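Local coordinates for protein Exo-beta-1,4-mannosidase (Rhizomucor miehei, PDB 4LYP) that probably releases terminal beta-mannosyl residues from the non-reducing ends of mannosides by hydrolysis, as a family 5 glycoside hydrolase built on a TIM barrel, and also carries out transglycosylation, at residues A[152-157]-A[172-177]; A[87-92]-A[139-144]; A[207-212]-A[252-257]; A[370-375]-A[385-390]; A[40-43]-A[48-51]. One frame throughout, in Å; residues are numbered along the deposited sequence.

Interaction 1: residues A[152-157]-A[172-177]; sequences FWQWSG and IPYPVG
Gln154 lays its aliphatic root against the ring of Tyr174 and its amide against the pyrrolidine of Pro175. The CB of Gln154 comes within 3.9 Å of Tyr174 CD1, meeting the ring at a slant, with Gln154 CG a little further off along the same side of the ring. Past CG the chain folds sharply (chi2 -84°), which turns the amide away from the phenol and over to the proline. There Gln154 NE2 sits 3.6 Å from both CG and CD of Pro175, a packing contact of a polar nitrogen on ring methylenes. The amide is turned by just 21° from the Tyr174 ring plane, although the two side chains cross at a slant. The polar ends are paired beyond the two segments: Gln154 NE2 bonds to Tyr181 OH, and Tyr174 OH bonds to Gln108 OE1. The amide is therefore gripped by a hydroxyl at the start of helix 181-193 while proline carbons flank it. On the 172-177 side the backbone is a succession of tight kinks. Pro173 and Pro175 each stand at the centre of an inverse gamma turn, the second closed by Val176 N to Tyr174 O at 2.8 Å. Tyr174 and Pro175 follow one another along this kinked backbone, and both face Gln154 with part of their rings. Next to Gln154, Trp153 touches a bound guanidine and donates through NE1 to Glu238 OE1. Placed one residue from Trp153, the contact is consistent with a second-shell position beside the guanidine-occupied pocket, between loops on the side of the TIM barrel where its strands end.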
# COMPACT_ATOMS: atom_id res chain seq x y z
N PHE A 152 -9.25 0.24 -5.53
CA PHE A 152 -10.28 1.09 -6.11
C PHE A 152 -9.77 1.65 -7.44
O PHE A 152 -10.58 1.83 -8.38
CB PHE A 152 -10.67 2.19 -5.14
CG PHE A 152 -11.84 2.97 -5.65
CD1 PHE A 152 -13.14 2.50 -5.44
CD2 PHE A 152 -11.66 4.14 -6.44
CE1 PHE A 152 -14.23 3.16 -5.96
CE2 PHE A 152 -12.78 4.81 -6.96
CZ PHE A 152 -14.07 4.30 -6.71
N TRP A 153 -8.50 2.07 -7.46
CA TRP A 153 -7.97 2.84 -8.56
C TRP A 153 -7.52 2.00 -9.72
O TRP A 153 -7.47 0.74 -9.70
CB TRP A 153 -6.85 3.78 -8.05
CG TRP A 153 -7.36 4.67 -6.97
CD1 TRP A 153 -7.02 4.61 -5.64
CD2 TRP A 153 -8.33 5.72 -7.08
NE1 TRP A 153 -7.76 5.54 -4.91
CE2 TRP A 153 -8.55 6.24 -5.78
CE3 TRP A 153 -9.07 6.26 -8.17
CZ2 TRP A 153 -9.47 7.26 -5.53
CZ3 TRP A 153 -10.00 7.25 -7.90
CH2 TRP A 153 -10.21 7.76 -6.60
N GLN A 154 -7.13 2.71 -10.79
CA GLN A 154 -6.98 2.09 -12.13
C GLN A 154 -5.63 1.51 -12.40
O GLN A 154 -5.44 0.82 -13.42
CB GLN A 154 -7.32 3.13 -13.21
CG GLN A 154 -6.33 4.30 -13.40
CD GLN A 154 -6.52 5.48 -12.45
OE1 GLN A 154 -6.98 5.36 -11.30
NE2 GLN A 154 -6.14 6.68 -12.94
N TRP A 155 -4.64 1.71 -11.52
CA TRP A 155 -3.23 1.34 -11.83
C TRP A 155 -2.93 -0.09 -11.71
O TRP A 155 -1.86 -0.55 -12.13
CB TRP A 155 -2.30 2.24 -11.06
CG TRP A 155 -2.46 2.27 -9.56
CD1 TRP A 155 -3.12 3.24 -8.81
CD2 TRP A 155 -1.84 1.33 -8.60
NE1 TRP A 155 -2.97 2.96 -7.48
CE2 TRP A 155 -2.18 1.83 -7.30
CE3 TRP A 155 -1.08 0.17 -8.70
CZ2 TRP A 155 -1.76 1.20 -6.13
CZ3 TRP A 155 -0.65 -0.42 -7.55
CH2 TRP A 155 -0.99 0.08 -6.25
N SER A 156 -3.89 -0.89 -11.20
CA SER A 156 -3.80 -2.33 -11.23
C SER A 156 -5.06 -2.91 -11.90
O SER A 156 -5.43 -4.07 -11.64
CB SER A 156 -3.59 -2.90 -9.82
OG SER A 156 -4.68 -2.52 -9.00
N GLY A 157 -5.75 -2.10 -12.72
CA GLY A 157 -7.07 -2.50 -13.24
C GLY A 157 -8.12 -2.14 -12.20
O GLY A 157 -8.76 -1.08 -12.31
N ILE A 172 -13.28 2.09 -20.09
CA ILE A 172 -13.33 2.64 -18.71
C ILE A 172 -13.04 4.15 -18.82
O ILE A 172 -12.07 4.52 -19.49
CB ILE A 172 -12.30 1.91 -17.87
CG1 ILE A 172 -12.64 0.44 -17.72
CG2 ILE A 172 -12.11 2.56 -16.50
CD1 ILE A 172 -11.55 -0.35 -17.00
N PRO A 173 -13.78 4.99 -18.09
CA PRO A 173 -13.53 6.45 -18.19
C PRO A 173 -12.35 6.81 -17.26
O PRO A 173 -12.52 7.40 -16.17
CB PRO A 173 -14.87 7.01 -17.68
CG PRO A 173 -15.36 5.99 -16.67
CD PRO A 173 -15.02 4.67 -17.35
N TYR A 174 -11.13 6.51 -17.73
CA TYR A 174 -9.96 6.85 -16.94
C TYR A 174 -9.93 8.36 -16.75
O TYR A 174 -10.30 9.15 -17.64
CB TYR A 174 -8.67 6.40 -17.70
CG TYR A 174 -8.58 4.92 -17.91
CD1 TYR A 174 -8.63 4.03 -16.79
CD2 TYR A 174 -8.51 4.35 -19.18
CE1 TYR A 174 -8.55 2.67 -16.97
CE2 TYR A 174 -8.45 2.99 -19.41
CZ TYR A 174 -8.47 2.15 -18.27
OH TYR A 174 -8.40 0.79 -18.41
N PRO A 175 -9.46 8.81 -15.57
CA PRO A 175 -9.58 10.30 -15.21
C PRO A 175 -8.40 11.08 -15.79
O PRO A 175 -7.51 11.54 -15.11
CB PRO A 175 -9.61 10.25 -13.67
CG PRO A 175 -8.79 9.05 -13.35
CD PRO A 175 -9.13 8.01 -14.40
N VAL A 176 -8.40 11.18 -17.09
CA VAL A 176 -7.42 11.94 -17.88
C VAL A 176 -8.23 12.79 -18.90
O VAL A 176 -9.43 12.64 -19.07
CB VAL A 176 -6.43 11.02 -18.65
CG1 VAL A 176 -5.63 10.21 -17.66
CG2 VAL A 176 -7.16 10.13 -19.68
N GLY A 177 -7.53 13.76 -19.49
CA GLY A 177 -8.16 14.78 -20.32
C GLY A 177 -9.29 15.52 -19.60
O GLY A 177 -9.07 16.06 -18.48

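Interaction 2: residues A[87-92]-A[139-144]; sequences QMAEMG and DRYNMT
Two helix ends lie side by side here, Ala89 and Tyr141 being the closest pair with their CA atoms 6.4 Å apart, and both are finished by Schellman motifs, after which the chain of this TIM barrel goes on to strands 95-99 and 144-148. Helix 78-90 is closed by Gly92, whose N bonds to Ala89 O while Ile93 N reaches Met88 O. Helix 125-140 is closed in the same way by Asn142, with Asn142 N on Asp139 O and Met143 N on Met138 O. Both C-prime residues take positive phi; with its psi near zero, the phi of 90° at Gly92 would press a CB against the carbonyl oxygen of Met91. The side chains that meet are apolar. Ala89 points its CB at the phenol of Tyr141, landing 3.5 Å from Tyr141 CD1 at an oblique angle to the ring. On another side of that methyl comes Met143, whose chain runs fully extended beyond CG (chi2 177°, chi3 -179°), a reach that carries its terminal methyl right up to the helix. Met143 CE there lies 3.9 Å from Ala89 CB and 4.0 Å from Met88 CB. The alanine methyl thus meets a ring carbon and a methionine methyl from two directions roughly at right angles. Ile85, further up helix 78-90, also packs on Tyr141 and Met143, while the Met88 side chain also packs on Tyr62 and on Tyr392 of strand 386-394. Closest of all to the backbone is the tip of the methionine: Met143 CE stands 3.5 Å from Ala89 N.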
# COMPACT_ATOMS: atom_id res chain seq x y z
N GLN A 87 18.23 -3.91 0.49
CA GLN A 87 18.40 -2.51 0.82
C GLN A 87 17.42 -2.06 1.87
O GLN A 87 17.73 -1.32 2.82
CB GLN A 87 18.23 -1.58 -0.43
CG GLN A 87 19.33 -1.75 -1.44
CD GLN A 87 18.99 -1.10 -2.77
OE1 GLN A 87 17.82 -0.74 -3.07
NE2 GLN A 87 19.98 -0.96 -3.63
N MET A 88 16.16 -2.50 1.73
CA MET A 88 15.14 -2.12 2.70
C MET A 88 15.44 -2.76 4.05
O MET A 88 15.29 -2.08 5.09
CB MET A 88 13.73 -2.47 2.15
CG MET A 88 13.31 -1.50 1.08
SD MET A 88 11.58 -1.71 0.59
CE MET A 88 11.66 -3.27 -0.34
N ALA A 89 15.93 -3.96 4.10
CA ALA A 89 16.31 -4.60 5.36
C ALA A 89 17.42 -3.80 6.01
O ALA A 89 17.41 -3.53 7.22
CB ALA A 89 16.77 -6.01 5.14
N GLU A 90 18.38 -3.29 5.20
CA GLU A 90 19.53 -2.52 5.73
C GLU A 90 19.05 -1.17 6.26
O GLU A 90 19.68 -0.64 7.17
CB GLU A 90 20.62 -2.40 4.64
CG GLU A 90 21.29 -3.81 4.45
CD GLU A 90 22.16 -3.89 3.22
OE1 GLU A 90 22.07 -3.04 2.26
OE2 GLU A 90 22.85 -4.93 3.15
N MET A 91 17.97 -0.64 5.73
CA MET A 91 17.42 0.57 6.28
C MET A 91 16.43 0.33 7.42
O MET A 91 15.78 1.30 7.88
CB MET A 91 16.88 1.54 5.25
CG MET A 91 15.64 1.21 4.58
SD MET A 91 15.17 2.52 3.31
CE MET A 91 16.17 1.80 2.21
N GLY A 92 16.36 -0.89 7.92
CA GLY A 92 15.60 -1.15 9.12
C GLY A 92 14.14 -1.51 8.88
O GLY A 92 13.35 -1.50 9.84
N ASP A 139 10.57 -13.32 3.77
CA ASP A 139 10.79 -14.30 4.84
C ASP A 139 12.29 -14.31 5.23
O ASP A 139 12.64 -14.20 6.40
CB ASP A 139 10.40 -15.71 4.31
CG ASP A 139 10.35 -16.78 5.40
OD1 ASP A 139 10.62 -16.49 6.58
OD2 ASP A 139 9.96 -17.90 5.05
N ARG A 140 13.18 -14.34 4.26
CA ARG A 140 14.63 -14.38 4.50
C ARG A 140 15.13 -13.16 5.25
O ARG A 140 16.09 -13.23 5.97
CB ARG A 140 15.27 -14.58 3.09
CG ARG A 140 15.15 -16.08 2.59
CD ARG A 140 15.41 -16.28 1.10
NE ARG A 140 15.69 -17.64 0.60
CZ ARG A 140 16.92 -18.18 0.55
NH1 ARG A 140 17.91 -17.46 1.05
NH2 ARG A 140 17.22 -19.42 0.03
N TYR A 141 14.44 -12.03 5.07
CA TYR A 141 14.83 -10.80 5.74
C TYR A 141 13.95 -10.46 6.95
O TYR A 141 13.95 -9.31 7.44
CB TYR A 141 14.88 -9.59 4.75
CG TYR A 141 16.06 -9.76 3.81
CD1 TYR A 141 17.36 -9.37 4.30
CD2 TYR A 141 15.94 -10.33 2.54
CE1 TYR A 141 18.45 -9.50 3.46
CE2 TYR A 141 17.02 -10.49 1.74
CZ TYR A 141 18.29 -10.08 2.17
OH TYR A 141 19.37 -10.20 1.31
N ASN A 142 13.13 -11.41 7.41
CA ASN A 142 12.30 -11.29 8.58
C ASN A 142 11.32 -10.14 8.46
O ASN A 142 11.03 -9.51 9.46
CB ASN A 142 13.20 -11.17 9.85
CG ASN A 142 13.89 -12.55 10.16
OD1 ASN A 142 13.24 -13.59 10.06
ND2 ASN A 142 15.14 -12.53 10.57
N MET A 143 10.78 -9.92 7.29
CA MET A 143 9.75 -8.94 7.08
C MET A 143 8.37 -9.59 7.08
O MET A 143 8.26 -10.75 6.69
CB MET A 143 9.97 -8.21 5.76
CG MET A 143 11.28 -7.42 5.70
SD MET A 143 11.44 -6.70 4.05
CE MET A 143 13.03 -5.87 4.19
N THR A 144 7.35 -8.78 7.35
CA THR A 144 5.97 -9.27 7.16
C THR A 144 5.30 -8.44 6.06
O THR A 144 5.74 -7.32 5.74
CB THR A 144 5.14 -9.17 8.45
OG1 THR A 144 5.12 -7.79 8.92
CG2 THR A 144 5.67 -10.11 9.51

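Interaction 3: residues A[207-212]-A[252-257]; sequences DHIYTV and TFIKKG
Phe253 holds its CG opposite the backbone N (chi1 178°), which swings the ring out from helix 244-257 to meet Ile209 of helix 197-213. In Ile209, chi1 of -63° sets CG1 beside the backbone N and leaves the CG2 methyl on the far side from that nitrogen, pointing across the gap. That methyl makes the closest approach to both Phe253 and Ile254. Ile209 CG2 approaches the rim of the Phe253 ring close to the ring plane, 3.8 Å from Phe253 CE2, so the aromatic presents its edge to the methyl. The same Ile209 CG2 lies 4.0 Å from Ile254 CG1, and Ile209 CD1 follows at 4.1 Å from that same Ile254 CG1. The two isoleucines cross at about a right angle, while Ile209 and the phenylalanine meet at a slant. Between the two segments the nearest CA atoms are those of Ile209 and Ile254, 7.3 Å apart. Inward, Ile254 also packs on Trp233 of strand 230-234 and Val263 of strand 262-264, while Phe253 lies further out and is partly exposed. A hydrogen bond from Gln213 NE2 to Ile254 O also ties the two helices. Within helix 197-213, Thr211 OG1 bonds at 2.9 Å to Asp207 O, which also accepts from Thr211 N on the opposite face of the carbonyl plane, so two donors of one residue hold Asp207 O, and the Thr211 hydroxyl is paired within its own helix. Such side-by-side packing of successive helices over the parallel strands they flank is characteristic of the outer layer of a TIM barrel.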
# COMPACT_ATOMS: atom_id res chain seq x y z
N ASP A 207 -13.50 -14.82 -5.76
CA ASP A 207 -12.76 -15.86 -6.40
C ASP A 207 -11.26 -15.55 -6.39
O ASP A 207 -10.42 -16.46 -6.19
CB ASP A 207 -13.20 -16.05 -7.87
CG ASP A 207 -14.59 -16.61 -8.02
OD1 ASP A 207 -15.14 -17.19 -7.07
OD2 ASP A 207 -15.15 -16.52 -9.14
N HIS A 208 -10.89 -14.29 -6.65
CA HIS A 208 -9.48 -13.92 -6.56
C HIS A 208 -8.93 -14.06 -5.15
O HIS A 208 -7.82 -14.57 -4.94
CB HIS A 208 -9.27 -12.50 -7.11
CG HIS A 208 -7.86 -12.06 -6.98
ND1 HIS A 208 -6.85 -12.69 -7.67
CD2 HIS A 208 -7.26 -11.11 -6.13
CE1 HIS A 208 -5.70 -12.12 -7.30
NE2 HIS A 208 -5.93 -11.14 -6.38
N ILE A 209 -9.71 -13.57 -4.13
CA ILE A 209 -9.26 -13.68 -2.77
C ILE A 209 -9.01 -15.11 -2.38
O ILE A 209 -7.95 -15.44 -1.80
CB ILE A 209 -10.28 -13.02 -1.80
CG1 ILE A 209 -10.41 -11.52 -2.10
CG2 ILE A 209 -9.93 -13.30 -0.38
CD1 ILE A 209 -11.55 -10.86 -1.34
N TYR A 210 -9.92 -16.03 -2.76
CA TYR A 210 -9.73 -17.43 -2.45
C TYR A 210 -8.46 -17.94 -3.09
O TYR A 210 -7.69 -18.70 -2.46
CB TYR A 210 -10.96 -18.22 -2.99
CG TYR A 210 -10.81 -19.72 -2.77
CD1 TYR A 210 -10.11 -20.52 -3.68
CD2 TYR A 210 -11.29 -20.32 -1.61
CE1 TYR A 210 -9.93 -21.89 -3.43
CE2 TYR A 210 -11.12 -21.66 -1.36
CZ TYR A 210 -10.40 -22.41 -2.24
OH TYR A 210 -10.27 -23.75 -1.95
N THR A 211 -8.22 -17.54 -4.35
CA THR A 211 -7.08 -18.08 -5.09
C THR A 211 -5.78 -17.60 -4.41
O THR A 211 -4.85 -18.40 -4.25
CB THR A 211 -7.13 -17.59 -6.52
OG1 THR A 211 -8.29 -18.11 -7.16
CG2 THR A 211 -5.91 -18.09 -7.29
N VAL A 212 -5.70 -16.35 -3.98
CA VAL A 212 -4.47 -15.89 -3.30
C VAL A 212 -4.33 -16.51 -1.94
O VAL A 212 -3.23 -16.99 -1.57
CB VAL A 212 -4.41 -14.35 -3.24
CG1 VAL A 212 -3.13 -13.89 -2.60
CG2 VAL A 212 -4.54 -13.75 -4.64
N THR A 252 -15.41 -10.45 6.64
CA THR A 252 -15.77 -11.74 7.23
C THR A 252 -15.38 -12.86 6.27
O THR A 252 -14.87 -13.89 6.69
CB THR A 252 -17.29 -11.75 7.51
OG1 THR A 252 -17.52 -10.81 8.52
CG2 THR A 252 -17.80 -13.16 7.99
N PHE A 253 -15.57 -12.65 4.96
CA PHE A 253 -15.16 -13.63 3.95
C PHE A 253 -13.65 -13.87 4.05
O PHE A 253 -13.18 -15.00 4.06
CB PHE A 253 -15.52 -13.14 2.53
CG PHE A 253 -15.09 -14.05 1.45
CD1 PHE A 253 -15.91 -15.11 1.06
CD2 PHE A 253 -13.85 -13.91 0.84
CE1 PHE A 253 -15.47 -15.98 0.03
CE2 PHE A 253 -13.44 -14.78 -0.12
CZ PHE A 253 -14.24 -15.80 -0.54
N ILE A 254 -12.87 -12.77 4.12
CA ILE A 254 -11.42 -12.88 4.16
C ILE A 254 -10.97 -13.60 5.46
O ILE A 254 -10.13 -14.48 5.38
CB ILE A 254 -10.76 -11.47 4.08
CG1 ILE A 254 -10.99 -10.91 2.71
CG2 ILE A 254 -9.29 -11.50 4.42
CD1 ILE A 254 -10.60 -9.45 2.58
N LYS A 255 -11.58 -13.23 6.59
CA LYS A 255 -11.21 -13.85 7.86
C LYS A 255 -11.53 -15.34 7.87
O LYS A 255 -10.71 -16.17 8.30
CB LYS A 255 -11.96 -13.14 8.99
CG LYS A 255 -11.60 -13.71 10.36
CD LYS A 255 -10.22 -13.49 10.90
CE LYS A 255 -9.98 -12.05 11.21
NZ LYS A 255 -8.63 -11.80 11.95
N LYS A 256 -12.71 -15.72 7.38
CA LYS A 256 -13.05 -17.15 7.34
C LYS A 256 -12.10 -17.90 6.35
O LYS A 256 -11.75 -19.05 6.58
CB LYS A 256 -14.51 -17.31 6.89
CG LYS A 256 -15.52 -16.92 8.02
CD LYS A 256 -16.95 -17.23 7.60
CE LYS A 256 -18.00 -17.18 8.73
NZ LYS A 256 -18.16 -15.90 9.43
N GLY A 257 -11.63 -17.18 5.31
CA GLY A 257 -10.71 -17.82 4.37
C GLY A 257 -9.31 -18.06 4.96
O GLY A 257 -8.64 -18.97 4.54

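Interaction 4: residues A[370-375]-A[385-390]; sequences KAFNQI and SGSNFW
Helix 370-375 runs nearly antiparallel to strand 386-389, the segment axes 9.2 Å apart at closest and 158° between their directions, as expected where an alpha-beta unit of a TIM barrel leads from an outer helix back into the next barrel strand. Ile375 reaches the strand with both of its branches. Its CG2 methyl rests 4.0 Å from Gly386 CA, while Ile375 CD1, carried forward by an extended chi2, touches Ser387 CB at 3.8 Å. Gly386 adopts backbone angles that would drive a CB into the carbonyl oxygen of Ser385. Its N is buried here and has no partner in the model. The CB of Ser387 points at the helix, and chi1 of 58° places the hydroxyl between the backbone N and carbonyl carbon, on the side where the Phe372 ring and Ile375 converge. The hydroxyl is bonded to Tyr436 OH of helix 429-448, and Tyr436 also stacks on Phe372, so a second helix closes over this corner. Asn388 faces the other way, into the barrel, where its ND2 bonds to Asn95 OD1 and Ala60 O. Against the helix, the serine oxygen meets the aromatic at its rim: Ser387 OG lies near the Phe372 ring plane, 3.8 Å from Phe372 CE1.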
# COMPACT_ATOMS: atom_id res chain seq x y z
N LYS A 370 9.73 14.99 10.39
CA LYS A 370 8.79 15.46 11.37
C LYS A 370 7.68 14.47 11.60
O LYS A 370 7.22 14.25 12.74
CB LYS A 370 8.27 16.83 11.00
CG LYS A 370 9.35 17.87 11.17
CD LYS A 370 8.92 19.26 10.75
CE LYS A 370 9.94 20.33 11.12
NZ LYS A 370 9.49 21.72 10.65
N ALA A 371 7.14 13.86 10.53
CA ALA A 371 6.07 12.86 10.68
C ALA A 371 6.65 11.72 11.52
O ALA A 371 5.95 11.23 12.46
CB ALA A 371 5.61 12.37 9.30
N PHE A 372 7.83 11.22 11.16
CA PHE A 372 8.44 10.12 11.88
C PHE A 372 8.64 10.45 13.34
O PHE A 372 8.37 9.63 14.20
CB PHE A 372 9.81 9.83 11.25
CG PHE A 372 9.72 9.07 9.90
CD1 PHE A 372 8.63 8.25 9.54
CD2 PHE A 372 10.81 9.17 9.01
CE1 PHE A 372 8.65 7.56 8.36
CE2 PHE A 372 10.81 8.43 7.84
CZ PHE A 372 9.72 7.65 7.49
N ASN A 373 9.17 11.65 13.67
CA ASN A 373 9.38 11.95 15.05
C ASN A 373 8.07 12.00 15.85
O ASN A 373 8.01 11.56 17.01
CB ASN A 373 10.10 13.28 15.20
CG ASN A 373 11.57 13.19 14.81
OD1 ASN A 373 12.15 12.07 14.78
ND2 ASN A 373 12.16 14.31 14.56
N GLN A 374 6.99 12.45 15.22
CA GLN A 374 5.69 12.45 15.88
C GLN A 374 5.22 11.01 16.09
O GLN A 374 4.64 10.68 17.14
CB GLN A 374 4.69 13.29 15.07
CG GLN A 374 3.39 13.42 15.83
CD GLN A 374 2.41 14.30 15.06
OE1 GLN A 374 2.73 14.81 13.97
NE2 GLN A 374 1.20 14.51 15.59
N ILE A 375 5.37 10.16 15.06
CA ILE A 375 4.97 8.79 15.19
C ILE A 375 5.74 8.08 16.32
O ILE A 375 5.16 7.32 17.10
CB ILE A 375 5.10 8.02 13.87
CG1 ILE A 375 4.08 8.54 12.86
CG2 ILE A 375 4.88 6.51 14.11
CD1 ILE A 375 4.38 8.12 11.43
N SER A 385 0.99 2.72 15.70
CA SER A 385 1.78 1.50 15.56
C SER A 385 2.90 1.56 14.52
O SER A 385 3.70 0.67 14.50
CB SER A 385 0.91 0.28 15.31
OG SER A 385 0.23 -0.13 16.48
N GLY A 386 2.96 2.61 13.73
CA GLY A 386 4.04 2.81 12.74
C GLY A 386 3.44 3.28 11.43
O GLY A 386 2.39 3.91 11.36
N SER A 387 4.22 3.05 10.34
CA SER A 387 3.92 3.68 9.07
C SER A 387 4.57 2.91 7.93
O SER A 387 5.54 2.13 8.13
CB SER A 387 4.41 5.15 9.05
OG SER A 387 5.81 5.21 9.30
N ASN A 388 4.08 3.19 6.72
CA ASN A 388 4.69 2.65 5.49
C ASN A 388 4.81 3.83 4.54
O ASN A 388 3.80 4.30 3.97
CB ASN A 388 3.88 1.55 4.81
CG ASN A 388 3.58 0.39 5.71
OD1 ASN A 388 2.79 0.50 6.65
ND2 ASN A 388 4.20 -0.77 5.41
N PHE A 389 6.02 4.40 4.34
CA PHE A 389 6.15 5.48 3.37
C PHE A 389 5.83 4.95 1.96
O PHE A 389 6.01 3.77 1.65
CB PHE A 389 7.55 6.11 3.42
CG PHE A 389 8.66 5.20 2.99
CD1 PHE A 389 9.07 5.17 1.65
CD2 PHE A 389 9.33 4.37 3.87
CE1 PHE A 389 10.06 4.30 1.19
CE2 PHE A 389 10.33 3.51 3.46
CZ PHE A 389 10.72 3.50 2.13
N TRP A 390 5.28 5.88 1.15
CA TRP A 390 4.92 5.55 -0.25
C TRP A 390 5.86 6.37 -1.15
O TRP A 390 5.74 7.57 -1.19
CB TRP A 390 3.48 5.93 -0.51
CG TRP A 390 3.13 5.65 -1.94
CD1 TRP A 390 3.51 6.36 -3.09
CD2 TRP A 390 2.41 4.49 -2.42
NE1 TRP A 390 3.08 5.71 -4.21
CE2 TRP A 390 2.41 4.54 -3.86
CE3 TRP A 390 1.76 3.40 -1.78
CZ2 TRP A 390 1.75 3.58 -4.65
CZ3 TRP A 390 1.14 2.43 -2.57
CH2 TRP A 390 1.14 2.53 -4.00

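Interaction 5: residues A[40-43]-A[48-51]; sequences KIAS and FTRY
Ile41 and Phe48 cross at a slant in a short antiparallel hairpin, their CB atoms diverging, while Lys40 and Thr49 stand together on one face. Ile41 CD1 nevertheless reaches Phe48 CE1 at 3.7 Å across this non-hydrogen-bonded pair; the bend of the isoleucine (chi2 -61°) brings its terminal methyl back to the ring. Lys40 and Thr49 form the hydrogen-bonded pair: Lys40 N gives to Thr49 O at 2.9 Å, and Thr49 N to Lys40 O at 2.8 Å. Lys40 O also receives a CA-H contact from Phe48 CA and lies at the edge of the Phe48 ring. Thr49 OG1 sits 3.6 Å from Lys40 CB and is bridged by one water to Lys40 NZ, which also bonds to Phe38 O. Thr49 CG2 covers Ala42, 3.9 Å from Ala42 CA. Phe48 is buried against Tyr55 and Ile57 of strand 53-61, Leu262 of strand 262-264 and the edge-to-face ring of Tyr287, so the hairpin, extended by strand 53-61, lies over the N-terminal end of the barrel strands.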
# COMPACT_ATOMS: atom_id res chain seq x y z
N LYS A 40 -0.45 -10.39 15.60
CA LYS A 40 -1.76 -10.43 16.25
C LYS A 40 -2.06 -9.04 16.76
O LYS A 40 -1.17 -8.16 16.83
CB LYS A 40 -1.74 -11.40 17.46
CG LYS A 40 -1.25 -12.76 17.07
CD LYS A 40 -1.11 -13.71 18.27
CE LYS A 40 -0.38 -15.01 17.85
NZ LYS A 40 1.13 -14.78 17.60
N ILE A 41 -3.29 -8.82 17.18
CA ILE A 41 -3.63 -7.59 17.94
C ILE A 41 -3.37 -7.93 19.42
O ILE A 41 -3.80 -8.97 19.92
CB ILE A 41 -5.10 -7.18 17.74
CG1 ILE A 41 -5.49 -7.14 16.26
CG2 ILE A 41 -5.37 -5.85 18.49
CD1 ILE A 41 -4.64 -6.13 15.49
N ALA A 42 -2.68 -7.04 20.09
CA ALA A 42 -2.59 -7.15 21.54
C ALA A 42 -3.98 -7.34 22.15
O ALA A 42 -4.95 -6.71 21.74
CB ALA A 42 -1.98 -5.92 22.11
N SER A 43 -4.09 -8.14 23.22
CA SER A 43 -5.39 -8.40 23.88
C SER A 43 -6.03 -7.09 24.38
O SER A 43 -7.28 -7.01 24.37
CB SER A 43 -5.20 -9.33 25.04
OG SER A 43 -4.37 -8.69 26.01
N PHE A 48 0.09 -4.15 17.98
CA PHE A 48 0.29 -5.49 17.45
C PHE A 48 1.24 -6.27 18.35
O PHE A 48 2.01 -5.65 19.12
CB PHE A 48 0.92 -5.45 16.05
CG PHE A 48 0.11 -4.66 15.08
CD1 PHE A 48 -1.12 -5.16 14.59
CD2 PHE A 48 0.54 -3.45 14.56
CE1 PHE A 48 -1.90 -4.47 13.69
CE2 PHE A 48 -0.21 -2.75 13.66
CZ PHE A 48 -1.43 -3.23 13.19
N THR A 49 1.24 -7.61 18.22
CA THR A 49 2.26 -8.45 18.84
C THR A 49 2.76 -9.41 17.79
O THR A 49 2.07 -9.74 16.83
CB THR A 49 1.73 -9.22 20.08
OG1 THR A 49 0.77 -10.18 19.70
CG2 THR A 49 1.10 -8.27 21.09
N ARG A 50 3.95 -9.94 18.04
CA ARG A 50 4.53 -11.03 17.25
C ARG A 50 5.58 -11.69 18.16
O ARG A 50 6.32 -10.93 18.86
CB ARG A 50 5.20 -10.51 15.94
CG ARG A 50 5.42 -11.66 14.97
CD ARG A 50 6.23 -11.19 13.77
NE ARG A 50 6.19 -12.24 12.74
CZ ARG A 50 7.02 -12.35 11.71
NH1 ARG A 50 8.09 -11.53 11.58
NH2 ARG A 50 6.76 -13.27 10.76
N TYR A 51 5.64 -13.03 18.17
CA TYR A 51 6.65 -13.68 19.02
C TYR A 51 6.48 -13.28 20.49
O TYR A 51 7.49 -13.25 21.23
CB TYR A 51 8.10 -13.49 18.55
CG TYR A 51 8.39 -13.81 17.12
CD1 TYR A 51 8.31 -15.13 16.66
CD2 TYR A 51 8.74 -12.78 16.22
CE1 TYR A 51 8.61 -15.44 15.32
CE2 TYR A 51 9.04 -13.09 14.88
CZ TYR A 51 8.92 -14.37 14.43
OH TYR A 51 9.25 -14.73 13.13
O HOH W 1 2.39 -12.78 19.69
O HOH W 2 -1.39 -10.86 21.29

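Along the chain the hairpin of interaction 5 comes first, then interactions 2, 1, 3 and 4, each closing before the next opens. Interactions 4 and 5 reach the same sheet and touch where Ser385 CB meets Phe48 CE2 at 3.6 Å, beside a guanidine pocket that includes Ser385. Interaction 2 also touches the hairpin, Thr144 CG2 packing on Arg50 CZ. Interactions 2 and 3 join barrel helices, their centres 27 Å apart. Interaction 1 lies about 37 Å from interaction 5 between centres, yet its Trp155 packs on Trp390 of interaction 4. Together the contacts appear to tie the hairpin, the outer helices and the loops by the Trp153 pocket to one barrel.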